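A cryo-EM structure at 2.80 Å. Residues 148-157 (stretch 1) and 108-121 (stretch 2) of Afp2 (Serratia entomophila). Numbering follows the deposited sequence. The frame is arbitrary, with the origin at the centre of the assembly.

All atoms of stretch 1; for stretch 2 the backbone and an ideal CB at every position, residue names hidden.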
# COMPACT_ATOMS: atom_id res chain seq x y z
N GLU C 148 67.02 -21.32 -79.04
CA GLU C 148 66.82 -19.92 -79.37
C GLU C 148 65.46 -19.62 -79.97
O GLU C 148 65.09 -18.45 -80.07
CB GLU C 148 67.92 -19.42 -80.31
CG GLU C 148 67.90 -20.07 -81.68
CD GLU C 148 69.04 -19.59 -82.55
OE1 GLU C 148 69.84 -18.75 -82.07
OE2 GLU C 148 69.14 -20.05 -83.71
N GLU C 149 64.70 -20.63 -80.38
CA GLU C 149 63.37 -20.40 -80.91
C GLU C 149 62.29 -20.39 -79.83
O GLU C 149 61.14 -20.08 -80.14
CB GLU C 149 63.00 -21.45 -81.96
CG GLU C 149 62.83 -22.85 -81.39
CD GLU C 149 62.44 -23.86 -82.45
OE1 GLU C 149 62.31 -23.47 -83.63
OE2 GLU C 149 62.27 -25.04 -82.10
N TYR C 150 62.63 -20.72 -78.62
CA TYR C 150 61.69 -20.89 -77.54
C TYR C 150 61.58 -19.62 -76.71
O TYR C 150 62.53 -18.83 -76.65
CB TYR C 150 62.12 -22.05 -76.65
CG TYR C 150 62.17 -23.35 -77.38
CD1 TYR C 150 61.01 -24.04 -77.68
CD2 TYR C 150 63.38 -23.89 -77.79
CE1 TYR C 150 61.06 -25.23 -78.36
CE2 TYR C 150 63.44 -25.08 -78.47
CZ TYR C 150 62.27 -25.74 -78.76
OH TYR C 150 62.32 -26.93 -79.44
N PRO C 151 60.43 -19.39 -76.06
CA PRO C 151 60.31 -18.22 -75.17
C PRO C 151 61.15 -18.34 -73.90
O PRO C 151 61.74 -19.39 -73.63
CB PRO C 151 58.81 -18.20 -74.84
CG PRO C 151 58.16 -18.92 -75.96
CD PRO C 151 59.12 -19.99 -76.35
N THR C 152 61.21 -17.26 -73.13
CA THR C 152 61.95 -17.25 -71.87
C THR C 152 60.99 -17.14 -70.69
O THR C 152 61.39 -16.86 -69.56
CB THR C 152 62.97 -16.10 -71.89
OG1 THR C 152 63.50 -15.98 -73.22
CG2 THR C 152 64.18 -16.40 -71.00
N SER C 153 59.71 -17.37 -70.95
CA SER C 153 58.68 -17.26 -69.93
C SER C 153 58.75 -18.46 -68.98
O SER C 153 59.16 -19.55 -69.38
CB SER C 153 57.30 -17.22 -70.59
OG SER C 153 57.02 -18.46 -71.21
N PRO C 154 58.34 -18.28 -67.72
CA PRO C 154 58.30 -19.40 -66.78
C PRO C 154 57.09 -20.31 -66.92
O PRO C 154 56.82 -21.09 -66.01
CB PRO C 154 58.26 -18.69 -65.42
CG PRO C 154 57.62 -17.41 -65.69
CD PRO C 154 58.08 -16.99 -67.05
N PHE C 155 56.35 -20.22 -68.02
CA PHE C 155 55.11 -20.96 -68.22
C PHE C 155 55.25 -22.07 -69.25
O PHE C 155 54.23 -22.55 -69.77
CB PHE C 155 54.00 -20.00 -68.63
CG PHE C 155 53.61 -19.02 -67.57
CD1 PHE C 155 52.63 -19.33 -66.66
CD2 PHE C 155 54.23 -17.79 -67.48
CE1 PHE C 155 52.25 -18.44 -65.69
CE2 PHE C 155 53.87 -16.89 -66.50
CZ PHE C 155 52.88 -17.21 -65.60
N GLY C 156 56.47 -22.50 -69.56
CA GLY C 156 56.67 -23.47 -70.61
C GLY C 156 57.83 -24.40 -70.32
O GLY C 156 58.70 -24.12 -69.50
N ALA C 157 57.80 -25.54 -71.01
CA ALA C 157 58.90 -26.50 -71.02
C ALA C 157 58.91 -27.19 -72.38
O ALA C 157 57.91 -27.15 -73.11
CB ALA C 157 58.78 -27.50 -69.88
N UNK C 108 54.07 -28.54 -83.42
CA UNK C 108 53.77 -27.22 -83.94
C UNK C 108 54.77 -26.22 -83.37
O UNK C 108 55.10 -26.28 -82.18
CB UNK C 108 52.33 -26.81 -83.60
N UNK C 109 55.27 -25.32 -84.21
CA UNK C 109 56.25 -24.34 -83.77
C UNK C 109 56.09 -23.03 -84.51
O UNK C 109 55.51 -22.98 -85.60
CB UNK C 109 57.67 -24.88 -83.96
N UNK C 110 56.58 -21.95 -83.87
CA UNK C 110 56.74 -20.58 -84.37
C UNK C 110 55.43 -19.84 -84.64
O UNK C 110 55.45 -18.67 -85.03
CB UNK C 110 57.56 -20.61 -85.66
N UNK C 111 54.30 -20.50 -84.45
CA UNK C 111 52.99 -19.88 -84.50
C UNK C 111 52.23 -20.08 -83.21
O UNK C 111 51.55 -19.16 -82.73
CB UNK C 111 52.18 -20.44 -85.67
N UNK C 112 52.35 -21.27 -82.61
CA UNK C 112 51.94 -21.46 -81.23
C UNK C 112 52.80 -20.62 -80.29
O UNK C 112 52.28 -20.09 -79.30
CB UNK C 112 52.02 -22.94 -80.85
N UNK C 113 54.08 -20.43 -80.62
CA UNK C 113 55.00 -19.71 -79.74
C UNK C 113 54.63 -18.24 -79.63
O UNK C 113 54.64 -17.67 -78.54
CB UNK C 113 56.44 -19.85 -80.25
N UNK C 114 54.30 -17.61 -80.76
CA UNK C 114 53.93 -16.20 -80.74
C UNK C 114 52.52 -15.97 -80.21
O UNK C 114 52.20 -14.84 -79.85
CB UNK C 114 54.05 -15.61 -82.15
N UNK C 115 51.69 -17.01 -80.16
CA UNK C 115 50.39 -16.92 -79.52
C UNK C 115 50.40 -17.43 -78.09
O UNK C 115 49.46 -17.17 -77.34
CB UNK C 115 49.36 -17.70 -80.34
N UNK C 116 51.44 -18.18 -77.71
CA UNK C 116 51.66 -18.49 -76.30
C UNK C 116 51.99 -17.23 -75.51
O UNK C 116 51.40 -16.98 -74.46
CB UNK C 116 52.78 -19.52 -76.15
N UNK C 117 52.91 -16.42 -76.02
CA UNK C 117 53.33 -15.21 -75.32
C UNK C 117 52.27 -14.11 -75.34
O UNK C 117 52.40 -13.14 -74.59
CB UNK C 117 54.63 -14.68 -75.94
N UNK C 118 51.23 -14.25 -76.16
CA UNK C 118 50.11 -13.32 -76.10
C UNK C 118 49.25 -13.57 -74.87
O UNK C 118 48.99 -12.64 -74.09
CB UNK C 118 49.26 -13.43 -77.37
N UNK C 119 48.83 -14.81 -74.66
CA UNK C 119 47.93 -15.12 -73.55
C UNK C 119 48.65 -15.13 -72.21
O UNK C 119 47.99 -15.06 -71.17
CB UNK C 119 47.26 -16.47 -73.78
N UNK C 120 49.98 -15.22 -72.20
CA UNK C 120 50.72 -15.11 -70.94
C UNK C 120 50.78 -13.66 -70.48
O UNK C 120 50.56 -13.36 -69.31
CB UNK C 120 52.13 -15.67 -71.09
N UNK C 121 51.07 -12.74 -71.41
CA UNK C 121 51.07 -11.32 -71.07
C UNK C 121 49.69 -10.79 -70.73
O UNK C 121 49.57 -9.80 -70.00
CB UNK C 121 51.65 -10.51 -72.23

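Position 108 has an extended backbone, and nothing of stretch 1 lies within reach of its CB. Stretch 1 does not limit the choice; it is Thr108.

The CB of 109 points toward stretch 1, and its ideal CB is 4.9 Å from Glu149 OE1. A basic or neutral polar side chain would suit this acidic neighbour. The residue is Asp109. Its OD2 lies 4.4 Å from Glu149 OE1, so like charges sit close together with no bond between them.

Position 110 has positive phi (68°), which glycine, asparagine or aspartate adopt most easily. Its CB points sideways. The residue is Thr110; its OG1 donates to Asp109 O (2.6 Å), and its CG2 is 4.4 Å from Glu149 OE1.

Positions 111 and 112 are out of reach and leave the choice open. They are Thr111 and Thr112.

At 113 the backbone is helical and the CB points toward stretch 1. The ideal CB is 4.7 Å from both Glu149 O and Pro151 CG, and the Tyr150 ring lies further out. A long apolar or aromatic side chain would fill this space. The residue is Tyr113. Its CD2 lies 3.4 Å from Glu149 O, and its OH is 3.2 Å from Tyr150 CE1. The two tyrosine rings meet obliquely, centroids 5.5 Å apart and planes at 50°.

The CB of 114 points away, and 115 is out of reach. Stretch 1 sets no demand at either. They are Thr114 and Ala115.

The CB of 116 points toward stretch 1, yet its ideal CB is 5.4 Å from Pro151 CG. The gap calls for a large side chain; Leu, Met or Phe are candidates. The residue is Phe116. The ring reaches past Pro151, with its CD2 4.2 Å from Pro151 CG. Ser153 OG and Phe155 O lie at the ring edge, 3.2 Å from Phe116 CE2 and CZ respectively. Phe116 CZ also packs 3.6 Å from Phe155 CB.

The CB of 117 points sideways into space that stretch 1 leaves open, so polar residues fit; it is Thr117. Positions 118 and 119 are out of reach and leave the choice open. They are Thr118, whose OG1 donates to Thr114 O (3.1 Å), and Val119.

The CB of 120 points toward stretch 1, 4.7 Å from Phe155 CD2. A medium apolar residue such as Val, Ile or Leu would suit. It is Val120, whose CG1 packs 3.6 Å from Phe155 CD2.

Position 121 is helical and has room for a CB, so glycine is not required. It is Gly121.

Stretch 2, residues 108-121: TDTTTYTAFTTVVG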
# COMPACT_ATOMS: atom_id res chain seq x y z
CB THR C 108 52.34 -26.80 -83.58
OG1 THR C 108 51.43 -27.84 -83.95
CG2 THR C 108 51.95 -25.57 -84.33
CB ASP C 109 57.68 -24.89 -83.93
CG ASP C 109 57.98 -25.36 -85.35
OD1 ASP C 109 57.07 -25.39 -86.20
OD2 ASP C 109 59.15 -25.72 -85.61
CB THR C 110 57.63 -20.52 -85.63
OG1 THR C 110 56.98 -21.16 -86.74
CG2 THR C 110 58.98 -21.17 -85.37
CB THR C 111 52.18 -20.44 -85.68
OG1 THR C 111 52.94 -20.29 -86.89
CG2 THR C 111 50.86 -19.71 -85.85
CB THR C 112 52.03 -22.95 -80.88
OG1 THR C 112 51.20 -23.69 -81.76
CG2 THR C 112 51.57 -23.23 -79.46
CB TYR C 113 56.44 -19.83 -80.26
CG TYR C 113 57.05 -21.21 -80.32
CD1 TYR C 113 56.49 -22.29 -79.66
CD2 TYR C 113 58.20 -21.43 -81.07
CE1 TYR C 113 57.05 -23.55 -79.74
CE2 TYR C 113 58.77 -22.69 -81.16
CZ TYR C 113 58.19 -23.74 -80.49
OH TYR C 113 58.74 -24.99 -80.56
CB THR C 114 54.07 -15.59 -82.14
OG1 THR C 114 53.81 -14.18 -82.07
CG2 THR C 114 53.10 -16.23 -83.11
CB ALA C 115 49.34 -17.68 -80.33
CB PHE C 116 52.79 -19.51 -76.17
CG PHE C 116 53.15 -19.84 -74.77
CD1 PHE C 116 52.35 -20.66 -74.01
CD2 PHE C 116 54.31 -19.33 -74.21
CE1 PHE C 116 52.68 -20.96 -72.72
CE2 PHE C 116 54.65 -19.64 -72.92
CZ PHE C 116 53.84 -20.45 -72.18
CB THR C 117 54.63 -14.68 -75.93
OG1 THR C 117 55.09 -13.55 -75.17
CG2 THR C 117 54.42 -14.26 -77.37
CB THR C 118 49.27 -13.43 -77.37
OG1 THR C 118 50.07 -13.10 -78.51
CG2 THR C 118 48.08 -12.50 -77.31
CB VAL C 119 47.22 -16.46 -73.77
CG1 VAL C 119 46.39 -16.41 -75.04
CG2 VAL C 119 48.20 -17.60 -73.83
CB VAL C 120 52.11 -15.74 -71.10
CG1 VAL C 120 53.00 -15.42 -69.91
CG2 VAL C 120 51.98 -17.24 -71.22
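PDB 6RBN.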